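Local structure of methyltransferase domain-containing protein (Pyrococcus horikoshii, 1VE3) at residues F99-F104 / V128-K133; K41-A46 / E62-D67; I68-I73 / F89-A94. The protein binds S-adenosylmethionine and is probably a methyltransferase that uses it as methyl donor, though its substrate is unknown. All coordinates share one frame; numbering follows the deposited sequence.

Contact 1. Residues F99-F104 / V128-K133; sequences FEDKTF and VRRVLK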
# COMPACT_ATOMS: atom_id res chain seq x y z
N PHE A 99 -11.97 16.62 -25.14
CA PHE A 99 -10.73 17.36 -25.38
C PHE A 99 -10.47 17.50 -26.88
O PHE A 99 -10.96 16.71 -27.68
CB PHE A 99 -9.53 16.65 -24.74
CG PHE A 99 -9.64 16.49 -23.25
CD1 PHE A 99 -9.75 17.60 -22.42
CD2 PHE A 99 -9.67 15.22 -22.68
CE1 PHE A 99 -9.87 17.45 -21.04
CE2 PHE A 99 -9.79 15.06 -21.30
CZ PHE A 99 -9.90 16.17 -20.48
N GLU A 100 -9.70 18.52 -27.23
CA GLU A 100 -9.35 18.77 -28.63
C GLU A 100 -8.32 17.72 -29.03
O GLU A 100 -7.76 17.03 -28.17
CB GLU A 100 -8.74 20.16 -28.79
CG GLU A 100 -9.62 21.29 -28.28
CD GLU A 100 -10.91 21.40 -29.07
OE1 GLU A 100 -10.86 21.86 -30.23
OE2 GLU A 100 -11.97 21.02 -28.53
N ASP A 101 -8.07 17.61 -30.33
CA ASP A 101 -7.11 16.66 -30.84
C ASP A 101 -5.70 17.06 -30.44
O ASP A 101 -5.41 18.25 -30.29
CB ASP A 101 -7.22 16.58 -32.37
CG ASP A 101 -8.65 16.40 -32.84
OD1 ASP A 101 -9.35 15.53 -32.28
OD2 ASP A 101 -9.09 17.12 -33.76
N LYS A 102 -4.83 16.08 -30.26
CA LYS A 102 -3.44 16.34 -29.90
C LYS A 102 -3.31 17.28 -28.70
O LYS A 102 -2.60 18.27 -28.75
CB LYS A 102 -2.70 16.94 -31.10
CG LYS A 102 -2.67 16.03 -32.32
CD LYS A 102 -2.10 16.76 -33.53
CE LYS A 102 -1.86 15.79 -34.67
NZ LYS A 102 -3.07 14.97 -34.95
N THR A 103 -4.00 16.96 -27.62
CA THR A 103 -3.95 17.79 -26.43
C THR A 103 -2.94 17.31 -25.39
O THR A 103 -2.38 18.12 -24.65
CB THR A 103 -5.34 17.87 -25.75
OG1 THR A 103 -6.22 18.65 -26.57
CG2 THR A 103 -5.23 18.50 -24.37
N PHE A 104 -2.68 16.01 -25.35
CA PHE A 104 -1.77 15.48 -24.33
C PHE A 104 -0.43 14.91 -24.77
O PHE A 104 -0.26 14.48 -25.91
CB PHE A 104 -2.52 14.41 -23.51
CG PHE A 104 -3.77 14.93 -22.86
CD1 PHE A 104 -3.70 15.57 -21.62
CD2 PHE A 104 -5.00 14.81 -23.50
CE1 PHE A 104 -4.86 16.10 -21.03
CE2 PHE A 104 -6.16 15.34 -22.91
CZ PHE A 104 -6.09 15.98 -21.67
N VAL A 128 -8.02 7.85 -27.34
CA VAL A 128 -6.70 8.10 -26.77
C VAL A 128 -5.74 8.57 -27.85
O VAL A 128 -5.02 9.55 -27.67
CB VAL A 128 -6.12 6.83 -26.12
CG1 VAL A 128 -4.68 7.08 -25.69
CG2 VAL A 128 -6.98 6.42 -24.91
N ARG A 129 -5.73 7.86 -28.97
CA ARG A 129 -4.84 8.23 -30.06
C ARG A 129 -5.14 9.66 -30.51
O ARG A 129 -4.22 10.43 -30.76
CB ARG A 129 -5.00 7.28 -31.24
CG ARG A 129 -4.26 7.75 -32.48
CD ARG A 129 -4.46 6.82 -33.65
NE ARG A 129 -3.99 7.43 -34.89
CZ ARG A 129 -4.51 8.53 -35.43
NH1 ARG A 129 -5.54 9.13 -34.84
NH2 ARG A 129 -4.02 9.02 -36.56
N ARG A 130 -6.42 10.00 -30.60
CA ARG A 130 -6.84 11.32 -31.05
C ARG A 130 -6.40 12.49 -30.17
O ARG A 130 -5.91 13.50 -30.69
CB ARG A 130 -8.37 11.36 -31.20
CG ARG A 130 -8.90 12.72 -31.65
CD ARG A 130 -10.41 12.71 -31.82
NE ARG A 130 -11.13 12.77 -30.55
CZ ARG A 130 -11.03 13.77 -29.69
NH1 ARG A 130 -10.25 14.81 -29.95
NH2 ARG A 130 -11.73 13.74 -28.56
N VAL A 131 -6.59 12.37 -28.86
CA VAL A 131 -6.22 13.44 -27.92
C VAL A 131 -4.73 13.45 -27.59
O VAL A 131 -4.23 14.34 -26.91
CB VAL A 131 -7.03 13.31 -26.62
CG1 VAL A 131 -8.52 13.34 -26.92
CG2 VAL A 131 -6.65 12.01 -25.90
N LEU A 132 -4.01 12.45 -28.08
CA LEU A 132 -2.59 12.35 -27.82
C LEU A 132 -1.79 13.05 -28.92
O LEU A 132 -2.12 12.95 -30.11
CB LEU A 132 -2.20 10.87 -27.76
CG LEU A 132 -0.98 10.43 -26.97
CD1 LEU A 132 -1.09 10.91 -25.54
CD2 LEU A 132 -0.89 8.91 -27.01
N LYS A 133 -0.74 13.78 -28.53
CA LYS A 133 0.10 14.44 -29.52
C LYS A 133 0.88 13.34 -30.23
O LYS A 133 1.25 12.34 -29.61
CB LYS A 133 1.09 15.39 -28.84
CG LYS A 133 0.48 16.62 -28.18
CD LYS A 133 1.58 17.51 -27.62
CE LYS A 133 1.01 18.68 -26.85
NZ LYS A 133 2.08 19.44 -26.14
O HOH W 1 -4.83 13.03 -33.48
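The guanidinium of Arg130 presents its NH1 and NH2 end to the carbonyl of Phe99 while its NH1 also meets the carboxylate of Asp101. Both nitrogens converge on Phe99 O, NH1 at 3.0 Å, with the oxygen almost in the guanidinium plane. The salt bridge to Asp101 is turned differently: carboxylate and guanidinium planes stand 76° apart, and Asp101 OD1, 2.6 Å from Arg130 NH1, is met on its anti side, 31° out of the carboxylate plane. A bend at chi3 (77°) turns the guanidinium toward Phe99, with Val131 CG1 against one of its faces, offset toward the rim; Glu127 takes a second share of the charge through NH2. On the inner side Phe104 and Val131 run alongside each other, Phe104 CD2 4.0 Å from Val131 CB. The tip of Phe104, CZ, stands 3.7 Å above the centre of the Phe99 ring, and both rings pack on Leu43 and Val64 of the central sheet. The backbones are joined as well: Val131 O accepts from both Thr103 N and Phe104 N, and Lys133 N returns a bond to Phe104 O. A water joins Lys102 NZ to Arg130 O, which also accepts from Lys102 N. The carbonyls of Arg130 and Val131 are thus satisfied by backbone amides of residues 102-104, and the arginine's charge is shared between two carboxylates and a carbonyl, which would probably hold its guanidinium against rotation.

Contact 2. Residues K41-A46 / E62-D67; sequences KVLDLA and EVVGVD. With SAM (S-adenosylmethionine), chain C.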
# COMPACT_ATOMS: atom_id res chain seq x y z
N LYS A 41 1.95 17.38 -20.37
CA LYS A 41 0.53 17.35 -20.02
C LYS A 41 0.05 15.89 -19.99
O LYS A 41 0.11 15.19 -21.00
CB LYS A 41 -0.25 18.16 -21.05
CG LYS A 41 -1.60 18.63 -20.59
CD LYS A 41 -2.08 19.78 -21.47
CE LYS A 41 -3.37 20.39 -20.94
NZ LYS A 41 -3.68 21.66 -21.65
N VAL A 42 -0.43 15.45 -18.83
CA VAL A 42 -0.89 14.08 -18.68
C VAL A 42 -2.40 13.93 -18.46
O VAL A 42 -3.02 14.73 -17.76
CB VAL A 42 -0.18 13.38 -17.50
CG1 VAL A 42 -0.54 11.91 -17.46
CG2 VAL A 42 1.33 13.56 -17.63
N LEU A 43 -2.97 12.89 -19.07
CA LEU A 43 -4.39 12.60 -18.91
C LEU A 43 -4.54 11.26 -18.17
O LEU A 43 -4.08 10.22 -18.65
CB LEU A 43 -5.10 12.51 -20.26
CG LEU A 43 -6.54 11.97 -20.17
CD1 LEU A 43 -7.40 12.98 -19.43
CD2 LEU A 43 -7.11 11.72 -21.57
N ASP A 44 -5.16 11.30 -17.00
CA ASP A 44 -5.38 10.09 -16.20
C ASP A 44 -6.78 9.59 -16.56
O ASP A 44 -7.77 9.97 -15.93
CB ASP A 44 -5.30 10.42 -14.70
CG ASP A 44 -5.22 9.17 -13.84
OD1 ASP A 44 -5.43 8.06 -14.37
OD2 ASP A 44 -4.95 9.29 -12.62
N LEU A 45 -6.86 8.74 -17.57
CA LEU A 45 -8.13 8.21 -18.04
C LEU A 45 -8.65 7.13 -17.08
O LEU A 45 -7.97 6.13 -16.82
CB LEU A 45 -7.97 7.66 -19.46
CG LEU A 45 -9.25 7.48 -20.28
CD1 LEU A 45 -10.09 8.75 -20.23
CD2 LEU A 45 -8.88 7.15 -21.71
N ALA A 46 -9.88 7.33 -16.59
CA ALA A 46 -10.49 6.42 -15.62
C ALA A 46 -9.58 6.51 -14.38
O ALA A 46 -9.03 5.51 -13.93
CB ALA A 46 -10.52 4.98 -16.17
N GLU A 62 1.69 18.26 -15.44
CA GLU A 62 0.44 19.01 -15.47
C GLU A 62 -0.61 17.91 -15.65
O GLU A 62 -0.71 17.32 -16.73
CB GLU A 62 0.43 19.97 -16.65
CG GLU A 62 -0.81 20.84 -16.74
CD GLU A 62 -0.77 21.78 -17.93
OE1 GLU A 62 -1.77 22.51 -18.14
OE2 GLU A 62 0.25 21.79 -18.65
N VAL A 63 -1.39 17.65 -14.61
CA VAL A 63 -2.36 16.56 -14.65
C VAL A 63 -3.85 16.85 -14.73
O VAL A 63 -4.38 17.75 -14.08
CB VAL A 63 -2.15 15.62 -13.44
CG1 VAL A 63 -3.03 14.38 -13.57
CG2 VAL A 63 -0.68 15.23 -13.35
N VAL A 64 -4.53 16.04 -15.54
CA VAL A 64 -5.98 16.12 -15.71
C VAL A 64 -6.54 14.72 -15.49
O VAL A 64 -6.14 13.77 -16.17
CB VAL A 64 -6.36 16.59 -17.12
CG1 VAL A 64 -7.87 16.72 -17.21
CG2 VAL A 64 -5.68 17.91 -17.43
N GLY A 65 -7.46 14.59 -14.54
CA GLY A 65 -8.05 13.29 -14.26
C GLY A 65 -9.49 13.20 -14.71
O GLY A 65 -10.31 14.06 -14.38
N VAL A 66 -9.82 12.13 -15.43
CA VAL A 66 -11.17 11.91 -15.94
C VAL A 66 -11.74 10.55 -15.54
O VAL A 66 -11.09 9.53 -15.70
CB VAL A 66 -11.19 12.02 -17.49
CG1 VAL A 66 -12.59 11.74 -18.02
CG2 VAL A 66 -10.72 13.40 -17.92
N ASP A 67 -12.97 10.53 -15.02
CA ASP A 67 -13.62 9.28 -14.63
C ASP A 67 -15.12 9.46 -14.83
O ASP A 67 -15.64 10.57 -14.72
CB ASP A 67 -13.32 8.93 -13.17
CG ASP A 67 -13.62 7.47 -12.84
OD1 ASP A 67 -14.80 7.07 -12.81
OD2 ASP A 67 -12.65 6.70 -12.60
N SAM C . -6.96 4.29 -12.70
CA SAM C . -7.62 3.97 -11.41
C SAM C . -6.57 3.54 -10.39
O SAM C . -6.70 3.91 -9.22
OXT SAM C . -5.63 2.82 -10.85
CB SAM C . -8.57 2.83 -11.64
CG SAM C . -9.66 2.77 -10.69
SD SAM C . -10.83 1.39 -10.95
CE SAM C . -9.94 -0.02 -10.78
C5' SAM C . -11.48 1.64 -12.61
C4' SAM C . -12.25 3.02 -12.91
O4' SAM C . -12.69 3.04 -14.31
C3' SAM C . -13.56 3.17 -12.15
O3' SAM C . -13.15 4.31 -11.25
C2' SAM C . -14.62 3.72 -13.04
O2' SAM C . -15.52 4.71 -12.67
C1' SAM C . -13.76 3.96 -14.34
N9 SAM C . -14.54 3.81 -15.57
C8 SAM C . -15.37 2.79 -16.05
N7 SAM C . -15.90 3.04 -17.22
C5 SAM C . -15.42 4.27 -17.55
C6 SAM C . -15.59 5.16 -18.70
N6 SAM C . -16.36 4.84 -19.75
N1 SAM C . -14.93 6.41 -18.72
C2 SAM C . -14.13 6.77 -17.67
N3 SAM C . -13.90 6.03 -16.55
C4 SAM C . -14.57 4.78 -16.54
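Leu43 reaches diagonally over the neighbouring strand: its CG, anti to the backbone N (chi1 170°), carries CD1 to 3.7 Å from Val66 CG2. Beneath this overlap, strands 41-45 and 62-67 run parallel at 19°, the two strands of a beta-alpha-beta unit connected by helix 51-58. Their ladder alternates in direction: Asp44 N gives to Val64 O at 2.8 Å, and Val66 N gives to Asp44 O. Leu43, Leu45, Val64 and Val66 form one face of the sheet; Val42, Asp44 and Val63 turn to the other, against helix 51-58, where Asp44 OD2 is bonded to Ser53. Lys41 and Glu62 hold opposite charges near each other at the far end, with NZ 4.1 Å from OE1, too long for a salt bridge. At the carboxyl end the strands receive S-adenosylmethionine: Ala46 O accepts from its amino N, and Asp67 grips the ribose with both oxygens, OD2 2.8 Å from O3' and OD1 on O2'. An alanine at Asp67 would probably leave both ribose hydroxyls without their acceptor and the amides of Gly48 and Ser69 without theirs. This two-pronged acidic grip at a strand end, characteristic of Rossmann-like methyltransferases, implies that one carboxylate positions the ribose and ties together the loops beside it.

Contact 3. Residues I68-I73 / F89-A94; sequences ISEDMI and FIVGDA. With SAM (S-adenosylmethionine), chain C.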
# COMPACT_ATOMS: atom_id res chain seq x y z
N ILE A 68 -15.81 8.36 -15.14
CA ILE A 68 -17.24 8.38 -15.40
C ILE A 68 -18.08 8.38 -14.12
O ILE A 68 -19.27 8.69 -14.15
CB ILE A 68 -17.65 7.16 -16.26
CG1 ILE A 68 -19.04 7.39 -16.86
CG2 ILE A 68 -17.68 5.89 -15.39
CD1 ILE A 68 -19.58 6.22 -17.65
N SER A 69 -17.47 8.02 -13.00
CA SER A 69 -18.20 7.97 -11.74
C SER A 69 -18.22 9.28 -10.97
O SER A 69 -17.17 9.86 -10.67
CB SER A 69 -17.64 6.88 -10.84
OG SER A 69 -18.05 7.08 -9.50
N GLU A 70 -19.42 9.75 -10.65
CA GLU A 70 -19.57 10.97 -9.88
C GLU A 70 -18.93 10.79 -8.50
O GLU A 70 -18.31 11.71 -7.97
CB GLU A 70 -21.05 11.31 -9.73
CG GLU A 70 -21.68 11.87 -10.99
CD GLU A 70 -21.77 13.38 -10.98
OE1 GLU A 70 -20.74 14.05 -10.71
OE2 GLU A 70 -22.87 13.91 -11.24
N ASP A 71 -19.06 9.59 -7.94
CA ASP A 71 -18.51 9.28 -6.63
C ASP A 71 -16.98 9.28 -6.62
O ASP A 71 -16.35 9.81 -5.70
CB ASP A 71 -19.01 7.92 -6.14
CG ASP A 71 -20.52 7.80 -6.18
OD1 ASP A 71 -21.20 8.71 -5.66
OD2 ASP A 71 -21.02 6.79 -6.72
N MSE A 72 -16.38 8.67 -7.65
CA MSE A 72 -14.93 8.62 -7.75
C MSE A 72 -14.38 10.04 -7.82
O MSE A 72 -13.45 10.40 -7.11
CB MSE A 72 -14.51 7.85 -9.00
CG MSE A 72 -14.80 6.35 -8.94
SE MSE A 72 -13.78 5.47 -7.55
CE MSE A 72 -15.26 4.97 -6.40
N ILE A 73 -14.99 10.84 -8.69
CA ILE A 73 -14.58 12.22 -8.88
C ILE A 73 -14.77 13.06 -7.62
O ILE A 73 -13.93 13.89 -7.28
CB ILE A 73 -15.36 12.86 -10.06
CG1 ILE A 73 -15.01 12.12 -11.36
CG2 ILE A 73 -15.01 14.34 -10.20
CD1 ILE A 73 -13.53 12.16 -11.71
N PHE A 89 -10.02 17.47 -11.86
CA PHE A 89 -10.79 16.26 -12.08
C PHE A 89 -12.07 16.59 -12.81
O PHE A 89 -12.79 17.53 -12.45
CB PHE A 89 -11.08 15.58 -10.75
CG PHE A 89 -9.86 15.05 -10.07
CD1 PHE A 89 -9.17 13.97 -10.61
CD2 PHE A 89 -9.38 15.65 -8.92
CE1 PHE A 89 -8.01 13.49 -10.00
CE2 PHE A 89 -8.22 15.18 -8.30
CZ PHE A 89 -7.54 14.10 -8.84
N ILE A 90 -12.37 15.81 -13.84
CA ILE A 90 -13.57 16.01 -14.64
C ILE A 90 -14.32 14.71 -14.80
O ILE A 90 -13.72 13.65 -15.00
CB ILE A 90 -13.22 16.54 -16.04
CG1 ILE A 90 -12.38 17.80 -15.94
CG2 ILE A 90 -14.50 16.83 -16.81
CD1 ILE A 90 -11.90 18.34 -17.28
N VAL A 91 -15.64 14.78 -14.71
CA VAL A 91 -16.48 13.60 -14.87
C VAL A 91 -16.71 13.42 -16.36
O VAL A 91 -17.47 14.18 -16.98
CB VAL A 91 -17.84 13.79 -14.16
CG1 VAL A 91 -18.72 12.58 -14.41
CG2 VAL A 91 -17.63 13.98 -12.67
N GLY A 92 -16.05 12.42 -16.95
CA GLY A 92 -16.20 12.17 -18.37
C GLY A 92 -16.16 10.71 -18.77
O GLY A 92 -15.88 9.83 -17.94
N ASP A 93 -16.43 10.45 -20.04
CA ASP A 93 -16.45 9.09 -20.57
C ASP A 93 -15.22 8.83 -21.44
O ASP A 93 -15.02 9.51 -22.44
CB ASP A 93 -17.71 8.88 -21.40
CG ASP A 93 -17.93 7.43 -21.79
OD1 ASP A 93 -16.96 6.64 -21.81
OD2 ASP A 93 -19.09 7.08 -22.10
N ALA A 94 -14.42 7.85 -21.05
CA ALA A 94 -13.20 7.50 -21.76
C ALA A 94 -13.49 7.11 -23.20
O ALA A 94 -12.61 7.23 -24.06
CB ALA A 94 -12.48 6.35 -21.05
N SAM C . -6.96 4.29 -12.70
CA SAM C . -7.62 3.97 -11.41
C SAM C . -6.57 3.54 -10.39
O SAM C . -6.70 3.91 -9.22
OXT SAM C . -5.63 2.82 -10.85
CB SAM C . -8.57 2.83 -11.64
CG SAM C . -9.66 2.77 -10.69
SD SAM C . -10.83 1.39 -10.95
CE SAM C . -9.94 -0.02 -10.78
C5' SAM C . -11.48 1.64 -12.61
C4' SAM C . -12.25 3.02 -12.91
O4' SAM C . -12.69 3.04 -14.31
C3' SAM C . -13.56 3.17 -12.15
O3' SAM C . -13.15 4.31 -11.25
C2' SAM C . -14.62 3.72 -13.04
O2' SAM C . -15.52 4.71 -12.67
C1' SAM C . -13.76 3.96 -14.34
N9 SAM C . -14.54 3.81 -15.57
C8 SAM C . -15.37 2.79 -16.05
N7 SAM C . -15.90 3.04 -17.22
C5 SAM C . -15.42 4.27 -17.55
C6 SAM C . -15.59 5.16 -18.70
N6 SAM C . -16.36 4.84 -19.75
N1 SAM C . -14.93 6.41 -18.72
C2 SAM C . -14.13 6.77 -17.67
N3 SAM C . -13.90 6.03 -16.55
C4 SAM C . -14.57 4.78 -16.54
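Ile73 meets Val91 where helix 70-82 lies against strand 88-91, within the beta-alpha-beta unit that strand 62-67 begins in this Rossmann-like fold. The apolar part of the contact is carried by that pair. Val91 CG2 sits against the branch point of the isoleucine, 3.5 Å from Ile73 CG1, which is tighter than usual van der Waals contact, and is almost as near to CB and CG2. With CG1 anti to the carbonyl carbon (chi1 -63°), Ile73 sends CD1 on toward the backbone at Ile90 O, while its other branch, CG2, faces Phe89 CB. The ring of Phe89 leads away from this meeting to Ala76 and Ala80 farther along the same helix. At the solvent side the acidic end of Glu70 brings OE1 to 3.7 Å from Val91 CG2, its chain crossing that of the valine at about a right angle.

Van der Waals approaches also line the cofactor, and the adenine of S-adenosylmethionine is met by both segments. Ile68 covers it with CG2, 3.5 Å from the ring atom C4, and Gly92 O comes close to C2 of the base. Met72, selenomethionine in this crystal, approaches the ribose at O3' with its CG.

Hydrogen bonds serve the helix and the cofactor. Ser69 is the N-cap: its OG accepts from Met72 N at 3.0 Å, satisfying an amide of the first turn. Along the rim of the adenine, segment 89-94 reads out the base's hydrogen-bonding pattern. Asp93 OD1 accepts from N6, and its other oxygen, OD2, forms a salt bridge with Arg95, so each carboxylate oxygen has a partner. Beside that bond, Ala94 N donates to the ring nitrogen N1 of S-adenosylmethionine at 2.8 Å, the N-H pointing almost straight at it, with an angle of 174°.

Overall arrangement
The three contacts follow one another along the chain, contact 2 closing before contact 3 opens and contact 3 before contact 1, and all belong to the methyltransferase domain. Strand 62-67 joins contacts 2 and 3, whose centres are 11 Å apart: it pairs with strand 41-45 on one flank and strand 88-91 on the other, and leads into helix 70-82. Both touch the S-adenosylmethionine. Contact 1, centred 12 Å from contact 2 and 18 Å from contact 3, packs Phe99 and Phe104 onto Leu43. Contacts 2 and 3 thus bring cofactor-binding residues together at the carboxyl ends of adjacent parallel strands, while contact 1 joins the same sheet farther from the ligand.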